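PDB 3H08: Rnh (Ribonuclease H) from Chlorobaculum tepidum, which probably cleaves the RNA strand of RNA-DNA hybrids endonucleolytically, using magnesium and leaving 5'-phosphomonoester ends. Local coordinates for residues V65-D70 with H115-H120; A72-A77 with D103-I108. The protein carries 3 engineered substitutions. One frame throughout, in Å; residues are numbered along the deposited sequence. Where two conformers were deposited one is given.

Interaction 1 of 2, residues V65-D70 with H115-H120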
ATOM      1  N   VAL A  65      -8.784   7.950  -6.303  1.00 22.74           N
ATOM      2  CA  VAL A  65      -7.384   7.743  -6.007  1.00 22.77           C
ATOM      3  C   VAL A  65      -6.696   7.038  -7.152  1.00 21.49           C
ATOM      4  O   VAL A  65      -7.178   6.033  -7.675  1.00 22.08           O
ATOM      5  CB  VAL A  65      -7.185   6.928  -4.693  1.00 22.45           C
ATOM      6  CG1 VAL A  65      -5.712   6.660  -4.439  1.00 22.48           C
ATOM      7  CG2 VAL A  65      -7.852   7.619  -3.525  1.00 23.44           C
ATOM      8  N   GLN A  66      -5.539   7.559  -7.522  1.00 22.79           N
ATOM      9  CA  GLN A  66      -4.621   6.833  -8.407  1.00 22.06           C
ATOM     10  C   GLN A  66      -3.447   6.403  -7.519  1.00 22.99           C
ATOM     11  O   GLN A  66      -2.753   7.236  -6.977  1.00 23.90           O
ATOM     12  CB  GLN A  66      -4.111   7.764  -9.514  1.00 23.30           C
ATOM     13  CG  GLN A  66      -5.215   8.329 -10.392  1.00 22.47           C
ATOM     14  CD  GLN A  66      -5.699   7.334 -11.412  1.00 25.88           C
ATOM     15  OE1 GLN A  66      -4.938   6.550 -11.895  1.00 32.93           O
ATOM     16  NE2 GLN A  66      -6.957   7.418 -11.779  1.00 29.98           N
ATOM     17  N   LEU A  67      -3.281   5.107  -7.344  1.00 22.46           N
ATOM     18  CA  LEU A  67      -2.301   4.541  -6.418  1.00 22.36           C
ATOM     19  C   LEU A  67      -1.232   3.802  -7.163  1.00 22.92           C
ATOM     20  O   LEU A  67      -1.530   2.864  -7.911  1.00 23.02           O
ATOM     21  CB  LEU A  67      -3.000   3.634  -5.403  1.00 23.17           C
ATOM     22  CG  LEU A  67      -2.150   3.286  -4.172  1.00 23.47           C
ATOM     23  CD1 LEU A  67      -3.018   3.033  -2.994  1.00 23.79           C
ATOM     24  CD2 LEU A  67      -1.306   2.091  -4.457  1.00 23.12           C
ATOM     25  N   TYR A  68       0.002   4.265  -6.990  1.00 23.88           N
ATOM     26  CA  TYR A  68       1.207   3.710  -7.641  1.00 22.84           C
ATOM     27  C   TYR A  68       2.017   2.899  -6.641  1.00 22.76           C
ATOM     28  O   TYR A  68       2.477   3.436  -5.614  1.00 23.01           O
ATOM     29  CB  TYR A  68       2.074   4.848  -8.199  1.00 23.97           C
ATOM     30  CG  TYR A  68       1.454   5.489  -9.398  1.00 23.55           C
ATOM     31  CD1 TYR A  68       1.778   5.073 -10.673  1.00 23.13           C
ATOM     32  CD2 TYR A  68       0.488   6.472  -9.254  1.00 24.60           C
ATOM     33  CE1 TYR A  68       1.188   5.669 -11.780  1.00 24.63           C
ATOM     34  CE2 TYR A  68      -0.115   7.078 -10.356  1.00 23.65           C
ATOM     35  CZ  TYR A  68       0.218   6.640 -11.621  1.00 23.77           C
ATOM     36  OH  TYR A  68      -0.331   7.229 -12.739  1.00 24.87           O
ATOM     37  N   SER A  69       2.196   1.611  -6.928  1.00 23.03           N
ATOM     38  CA  SER A  69       2.972   0.696  -6.074  1.00 23.53           C
ATOM     39  C   SER A  69       3.932  -0.182  -6.875  1.00 23.93           C
ATOM     40  O   SER A  69       3.605  -0.580  -7.965  1.00 24.14           O
ATOM     41  CB  SER A  69       1.974  -0.215  -5.320  1.00 24.15           C
ATOM     42  OG  SER A  69       2.614  -1.157  -4.474  1.00 25.19           O
ATOM     43  N   ASP A  70       5.097  -0.553  -6.318  1.00 24.87           N
ATOM     44  CA  ASP A  70       5.966  -1.572  -6.969  1.00 25.15           C
ATOM     45  C   ASP A  70       5.513  -2.986  -6.638  1.00 24.21           C
ATOM     46  O   ASP A  70       6.097  -3.950  -7.132  1.00 25.49           O
ATOM     47  CB  ASP A  70       7.424  -1.407  -6.561  1.00 25.81           C
ATOM     48  CG  ASP A  70       8.346  -2.363  -7.266  1.00 28.59           C
ATOM     49  OD1 ASP A  70       8.335  -2.395  -8.523  1.00 36.27           O
ATOM     50  OD2 ASP A  70       9.092  -3.075  -6.569  1.00 33.31           O
ATOM     51  N   HIS A 115     -13.141   4.751  -1.038  1.00 22.20           N
ATOM     52  CA  HIS A 115     -12.456   5.493  -2.082  1.00 21.66           C
ATOM     53  C   HIS A 115     -12.530   4.723  -3.364  1.00 21.57           C
ATOM     54  O   HIS A 115     -12.547   3.489  -3.341  1.00 23.50           O
ATOM     55  CB  HIS A 115     -10.988   5.695  -1.678  1.00 22.43           C
ATOM     56  CG  HIS A 115     -10.841   6.379  -0.353  1.00 20.98           C
ATOM     57  ND1 HIS A 115     -11.206   7.690  -0.156  1.00 21.23           N
ATOM     58  CD2 HIS A 115     -10.421   5.917   0.847  1.00 21.09           C
ATOM     59  CE1 HIS A 115     -11.002   8.016   1.109  1.00 22.18           C
ATOM     60  NE2 HIS A 115     -10.552   6.954   1.747  1.00 20.66           N
ATOM     61  N   ARG A 116     -12.550   5.426  -4.495  1.00 20.58           N
ATOM     62  CA  ARG A 116     -12.568   4.758  -5.804  1.00 21.69           C
ATOM     63  C   ARG A 116     -11.156   4.747  -6.328  1.00 21.19           C
ATOM     64  O   ARG A 116     -10.621   5.777  -6.748  1.00 21.19           O
ATOM     65  CB  ARG A 116     -13.552   5.455  -6.735  1.00 21.95           C
ATOM     66  CG  ARG A 116     -14.981   5.380  -6.195  1.00 25.16           C
ATOM     67  CD  ARG A 116     -16.010   5.452  -7.266  1.00 26.03           C
ATOM     68  NE  ARG A 116     -17.330   5.067  -6.776  1.00 27.47           N
ATOM     69  CZ  ARG A 116     -17.870   3.869  -6.941  1.00 30.07           C
ATOM     70  NH1 ARG A 116     -17.216   2.902  -7.589  1.00 31.74           N
ATOM     71  NH2 ARG A 116     -19.075   3.628  -6.458  1.00 30.71           N
ATOM     72  N   VAL A 117     -10.508   3.598  -6.185  1.00 21.00           N
ATOM     73  CA  VAL A 117      -9.059   3.477  -6.356  1.00 21.04           C
ATOM     74  C   VAL A 117      -8.679   2.720  -7.620  1.00 20.75           C
ATOM     75  O   VAL A 117      -9.195   1.657  -7.900  1.00 23.07           O
ATOM     76  CB  VAL A 117      -8.412   2.762  -5.130  1.00 20.78           C
ATOM     77  CG1 VAL A 117      -6.881   2.839  -5.198  1.00 22.71           C
ATOM     78  CG2 VAL A 117      -8.914   3.345  -3.827  1.00 22.24           C
ATOM     79  N   THR A 118      -7.774   3.310  -8.383  0.60 22.31           N
ATOM     80  CA  THR A 118      -7.148   2.615  -9.486  0.60 22.06           C
ATOM     81  C   THR A 118      -5.723   2.354  -9.032  0.60 22.37           C
ATOM     82  O   THR A 118      -5.093   3.201  -8.431  0.60 23.42           O
ATOM     83  CB  THR A 118      -7.173   3.448 -10.770  0.60 23.04           C
ATOM     84  OG1 THR A 118      -6.578   4.720 -10.514  0.60 27.67           O
ATOM     85  CG2 THR A 118      -8.584   3.660 -11.217  0.60 21.92           C
ATOM     86  N   PHE A 119      -5.255   1.157  -9.309  1.00 21.56           N
ATOM     87  CA  PHE A 119      -3.929   0.701  -8.904  1.00 21.39           C
ATOM     88  C   PHE A 119      -3.037   0.588 -10.149  1.00 21.31           C
ATOM     89  O   PHE A 119      -3.443   0.007 -11.174  1.00 21.03           O
ATOM     90  CB  PHE A 119      -4.051  -0.689  -8.221  1.00 22.69           C
ATOM     91  CG  PHE A 119      -4.745  -0.646  -6.873  1.00 22.42           C
ATOM     92  CD1 PHE A 119      -3.992  -0.571  -5.684  1.00 23.44           C
ATOM     93  CD2 PHE A 119      -6.140  -0.593  -6.786  1.00 24.33           C
ATOM     94  CE1 PHE A 119      -4.636  -0.476  -4.466  1.00 22.51           C
ATOM     95  CE2 PHE A 119      -6.774  -0.519  -5.552  1.00 23.26           C
ATOM     96  CZ  PHE A 119      -6.025  -0.472  -4.398  1.00 21.99           C
ATOM     97  N   HIS A 120      -1.806   1.054 -10.003  1.00 22.54           N
ATOM     98  CA  HIS A 120      -0.821   1.038 -11.052  1.00 21.32           C
ATOM     99  C   HIS A 120       0.443   0.418 -10.532  1.00 21.42           C
ATOM    100  O   HIS A 120       0.921   0.802  -9.475  1.00 22.97           O
ATOM    101  CB  HIS A 120      -0.490   2.464 -11.505  1.00 20.50           C
ATOM    102  CG  HIS A 120      -1.685   3.249 -11.966  1.00 19.14           C
ATOM    103  ND1 HIS A 120      -2.240   3.101 -13.222  1.00 24.19           N
ATOM    104  CD2 HIS A 120      -2.413   4.195 -11.343  1.00 24.35           C
ATOM    105  CE1 HIS A 120      -3.264   3.928 -13.342  1.00 24.26           C
ATOM    106  NE2 HIS A 120      -3.372   4.620 -12.222  1.00 23.55           N
TER
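Val-65 O is held by one strong bond, from Thr-118 N of the neighbouring strand (2.9 Å, nearly straight and along the C=O axis), with the CA-H of Val-117 as a weaker second contact. Leu-67 O repeats the pattern, taking His-120 N at 2.8 Å and the CA-H of Phe-119, while Leu-67 N and Ser-69 N reach back to the carbonyls of Thr-118 and His-120. These are the parallel strands 64-69 and 116-121 of the mixed RNase H sheet, the latter at its margin, and the former leads into Asp-70, predicted to bind magnesium. On one side, Val-65, Leu-67, Val-117 and Phe-119 give branched and aromatic bulk to the core beneath helices 44-57 and 72-79; Leu-67 CD2 meets Phe-119 CD1 at 4.0 Å. The other side carries Gln-66, Tyr-68, Thr-118 and His-120, a mixture of polar groups and rings. Gln-66 bends at chi2 (-78°), bringing OE1 into the imidazole plane of His-120, where NE2 donates to it over only 2.5 Å. An alanine here would lose this acceptor and would probably leave the imidazole less firmly oriented. Tyr-68 lies alongside that imidazole in an offset stack, centroids 4.5 Å apart and planes at 20°.

Interaction 2 of 2, residues A72-A77 with D103-I108; sequences AYLVNA and DLWQEI
Trp-105 carries most of this contact, because the axes of the two helical segments, inclined at 50°, come no closer than 12.9 Å, so a large side chain spans most of the gap. The polar part is a single hydrogen bond: the indole NE1 of Trp-105 donates to Tyr-73 OH at 3.2 Å. At 146° on the hydrogen it is noticeably bent, although the hydroxyl lies near the indole plane, at its edge. It gives a polar partner to the indole N-H of a buried tryptophan.

The aromatic part involves the same two residues. With CG anti to its backbone N, Tyr-73 stretches its phenol toward helix 102-114 and presents a face to the indole edge. The T-shaped pair has six-membered rings with centroids 5.3 Å apart and planes at 63°; Trp-105 CZ2 stands over the phenol, offset toward its rim, 3.6 Å from Tyr-73 CZ. A tyrosine suits the place by supplying both a face and an acceptor.

The apolar part lies at the far end of the indole. Ala-77 points its methyl at the other helix, and CB packs tightly on Trp-105 CH2 at 3.3 Å, a gap that suits a side chain as small as alanine. Leu-74 brings its CA to the indole edge, while its CD1 meets Ile-108 CD1 at 4.0 Å, one branched tip against another.

Around this pair, Trp-86 of helix 82-88 adds a second edge-to-face partner to Trp-105, in a region that in the E. coli enzyme forms the hybrid-contacting protrusion. Ile-108 also rests on Ile-53 of helix 44-57, and Leu-74 on Phe-119 of strand 116-121, so both helices pack on helix 44-57 and helix 82-88, and helix 72-79 also meets the sheet through strand 116-121.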
ATOM      1  N   ALA A  72       3.647  -6.182  -6.993  1.00 22.04           N
ATOM      2  CA  ALA A  72       2.833  -7.034  -7.847  1.00 22.94           C
ATOM      3  C   ALA A  72       1.759  -7.750  -7.029  1.00 22.49           C
ATOM      4  O   ALA A  72       0.642  -7.904  -7.480  1.00 24.14           O
ATOM      5  CB  ALA A  72       3.684  -8.018  -8.552  1.00 23.08           C
ATOM      6  N   TYR A  73       2.114  -8.141  -5.807  1.00 21.77           N
ATOM      7  CA  TYR A  73       1.196  -8.785  -4.872  1.00 22.47           C
ATOM      8  C   TYR A  73      -0.063  -7.978  -4.720  1.00 23.00           C
ATOM      9  O   TYR A  73      -1.156  -8.479  -4.882  1.00 24.49           O
ATOM     10  CB  TYR A  73       1.920  -8.959  -3.530  1.00 22.71           C
ATOM     11  CG  TYR A  73       1.131  -9.652  -2.447  1.00 22.82           C
ATOM     12  CD1 TYR A  73       0.663 -10.957  -2.614  1.00 24.10           C
ATOM     13  CD2 TYR A  73       0.875  -9.020  -1.227  1.00 21.07           C
ATOM     14  CE1 TYR A  73      -0.063 -11.598  -1.591  1.00 24.26           C
ATOM     15  CE2 TYR A  73       0.212  -9.668  -0.215  1.00 21.78           C
ATOM     16  CZ  TYR A  73      -0.262 -10.934  -0.390  1.00 23.39           C
ATOM     17  OH  TYR A  73      -0.953 -11.546   0.640  1.00 24.12           O
ATOM     18  N   LEU A  74       0.103  -6.700  -4.418  1.00 21.88           N
ATOM     19  CA  LEU A  74      -1.028  -5.815  -4.310  1.00 22.39           C
ATOM     20  C   LEU A  74      -1.726  -5.585  -5.626  1.00 22.42           C
ATOM     21  O   LEU A  74      -2.961  -5.724  -5.752  1.00 23.58           O
ATOM     22  CB  LEU A  74      -0.581  -4.478  -3.732  1.00 22.51           C
ATOM     23  CG  LEU A  74      -1.611  -3.342  -3.656  1.00 23.96           C
ATOM     24  CD1 LEU A  74      -2.772  -3.716  -2.724  1.00 25.55           C
ATOM     25  CD2 LEU A  74      -0.958  -2.070  -3.251  1.00 24.04           C
ATOM     26  N   VAL A  75      -0.965  -5.137  -6.607  1.00 22.71           N
ATOM     27  CA  VAL A  75      -1.593  -4.655  -7.827  1.00 22.77           C
ATOM     28  C   VAL A  75      -2.281  -5.789  -8.601  1.00 22.97           C
ATOM     29  O   VAL A  75      -3.390  -5.630  -9.096  1.00 23.77           O
ATOM     30  CB  VAL A  75      -0.581  -3.885  -8.721  1.00 22.60           C
ATOM     31  CG1 VAL A  75      -1.235  -3.515 -10.054  1.00 24.34           C
ATOM     32  CG2 VAL A  75      -0.055  -2.702  -8.013  1.00 23.02           C
ATOM     33  N   ASN A  76      -1.666  -6.958  -8.640  1.00 23.14           N
ATOM     34  CA  ASN A  76      -2.309  -8.100  -9.296  1.00 23.79           C
ATOM     35  C   ASN A  76      -3.608  -8.491  -8.600  1.00 23.67           C
ATOM     36  O   ASN A  76      -4.591  -8.810  -9.250  1.00 25.26           O
ATOM     37  CB  ASN A  76      -1.381  -9.288  -9.350  1.00 24.34           C
ATOM     38  CG  ASN A  76      -0.238  -9.078 -10.313  1.00 25.08           C
ATOM     39  OD1 ASN A  76      -0.291  -8.194 -11.177  1.00 27.74           O
ATOM     40  ND2 ASN A  76       0.797  -9.884 -10.180  1.00 26.92           N
ATOM     41  N   ALA A  77      -3.634  -8.468  -7.265  1.00 24.18           N
ATOM     42  CA  ALA A  77      -4.839  -8.873  -6.557  1.00 23.69           C
ATOM     43  C   ALA A  77      -5.980  -7.951  -6.916  1.00 23.68           C
ATOM     44  O   ALA A  77      -7.117  -8.359  -6.989  1.00 24.15           O
ATOM     45  CB  ALA A  77      -4.628  -8.842  -5.073  1.00 24.39           C
ATOM     46  N   ASP A 103      -6.284 -10.305   7.284  1.00 23.22           N
ATOM     47  CA  ASP A 103      -6.529  -9.089   8.066  1.00 23.72           C
ATOM     48  C   ASP A 103      -6.307  -7.825   7.241  1.00 23.68           C
ATOM     49  O   ASP A 103      -7.117  -6.882   7.263  1.00 24.95           O
ATOM     50  CB  ASP A 103      -5.692  -9.078   9.346  1.00 23.63           C
ATOM     51  CG  ASP A 103      -4.161  -9.197   9.100  1.00 25.89           C
ATOM     52  OD1 ASP A 103      -3.688  -9.943   8.201  1.00 25.51           O
ATOM     53  OD2 ASP A 103      -3.441  -8.560   9.900  1.00 27.30           O
ATOM     54  N   LEU A 104      -5.231  -7.816   6.473  1.00 23.41           N
ATOM     55  CA  LEU A 104      -4.907  -6.649   5.656  1.00 22.40           C
ATOM     56  C   LEU A 104      -5.788  -6.555   4.423  1.00 23.60           C
ATOM     57  O   LEU A 104      -6.276  -5.475   4.096  1.00 24.88           O
ATOM     58  CB  LEU A 104      -3.421  -6.648   5.290  1.00 22.54           C
ATOM     59  CG  LEU A 104      -2.443  -6.646   6.465  1.00 21.83           C
ATOM     60  CD1 LEU A 104      -1.020  -6.537   5.965  1.00 23.25           C
ATOM     61  CD2 LEU A 104      -2.701  -5.499   7.403  1.00 23.77           C
ATOM     62  N   TRP A 105      -6.055  -7.686   3.768  1.00 22.80           N
ATOM     63  CA  TRP A 105      -7.008  -7.650   2.648  1.00 22.63           C
ATOM     64  C   TRP A 105      -8.395  -7.145   3.067  1.00 23.00           C
ATOM     65  O   TRP A 105      -9.041  -6.447   2.290  1.00 23.81           O
ATOM     66  CB  TRP A 105      -7.116  -8.993   1.931  1.00 22.94           C
ATOM     67  CG  TRP A 105      -5.890  -9.382   1.235  1.00 22.74           C
ATOM     68  CD1 TRP A 105      -5.056 -10.405   1.565  1.00 24.03           C
ATOM     69  CD2 TRP A 105      -5.272  -8.711   0.117  1.00 21.58           C
ATOM     70  NE1 TRP A 105      -3.996 -10.470   0.697  1.00 23.78           N
ATOM     71  CE2 TRP A 105      -4.093  -9.435  -0.199  1.00 21.78           C
ATOM     72  CE3 TRP A 105      -5.611  -7.606  -0.657  1.00 22.52           C
ATOM     73  CZ2 TRP A 105      -3.265  -9.081  -1.263  1.00 22.82           C
ATOM     74  CZ3 TRP A 105      -4.790  -7.276  -1.728  1.00 23.18           C
ATOM     75  CH2 TRP A 105      -3.625  -7.991  -1.993  1.00 22.98           C
ATOM     76  N   GLN A 106      -8.852  -7.452   4.278  1.00 23.50           N
ATOM     77  CA  GLN A 106     -10.154  -6.967   4.737  0.50 23.97           C
ATOM     78  C   GLN A 106     -10.150  -5.461   4.865  1.00 24.11           C
ATOM     79  O   GLN A 106     -11.163  -4.802   4.626  1.00 24.47           O
ATOM     80  CB  GLN A 106     -10.507  -7.599   6.079  0.50 24.02           C
ATOM     81  CG  GLN A 106     -10.995  -9.011   5.903  0.50 24.06           C
ATOM     82  CD  GLN A 106     -11.071  -9.805   7.189  0.50 24.51           C
ATOM     83  OE1 GLN A 106     -11.741 -10.821   7.234  0.50 28.76           O
ATOM     84  NE2 GLN A 106     -10.367  -9.357   8.230  0.50 24.22           N
ATOM     85  N   GLU A 107      -9.024  -4.921   5.294  1.00 23.36           N
ATOM     86  CA  GLU A 107      -8.887  -3.475   5.407  1.00 24.98           C
ATOM     87  C   GLU A 107      -8.927  -2.832   4.027  1.00 24.56           C
ATOM     88  O   GLU A 107      -9.583  -1.816   3.837  1.00 25.92           O
ATOM     89  CB  GLU A 107      -7.595  -3.109   6.128  1.00 26.46           C
ATOM     90  CG  GLU A 107      -7.685  -3.205   7.591  1.00 30.91           C
ATOM     91  CD  GLU A 107      -8.745  -2.246   8.115  1.00 37.50           C
ATOM     92  OE1 GLU A 107      -8.557  -1.003   7.993  1.00 45.20           O
ATOM     93  OE2 GLU A 107      -9.782  -2.727   8.580  1.00 44.42           O
ATOM     94  N   ILE A 108      -8.237  -3.439   3.075  0.50 24.20           N
ATOM     95  CA  ILE A 108      -8.196  -2.923   1.711  0.50 23.35           C
ATOM     96  C   ILE A 108      -9.571  -2.982   1.066  0.50 23.91           C
ATOM     97  O   ILE A 108      -9.930  -2.078   0.307  0.50 23.76           O
ATOM     98  CB  ILE A 108      -7.143  -3.675   0.852  0.50 22.93           C
ATOM     99  CG1 ILE A 108      -5.744  -3.370   1.380  0.50 22.61           C
ATOM    100  CG2 ILE A 108      -7.273  -3.287  -0.627  0.50 23.38           C
ATOM    101  CD1 ILE A 108      -4.639  -4.278   0.825  0.50 20.74           C
TER

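How the interactions relate
From the N terminus, strand 64-69 comes first and passes through a short turn into helix 72-79. The chain then runs through helix 82-88 and a loop to helix 102-114, where interaction 2 closes the inner loop, with 25 residues between its segments. Helix 102-114 leads directly into strand 116-121, and interaction 1 closes the wider loop around it, 44 residues long. The two therefore nest without crossing: a helical connection between parallel strands is fastened once at its helices and again at its strands. They also touch by packing, His-120 O lying 3.9 Å from Val-75 CG2, so helix 72-79 rests on the edge strand.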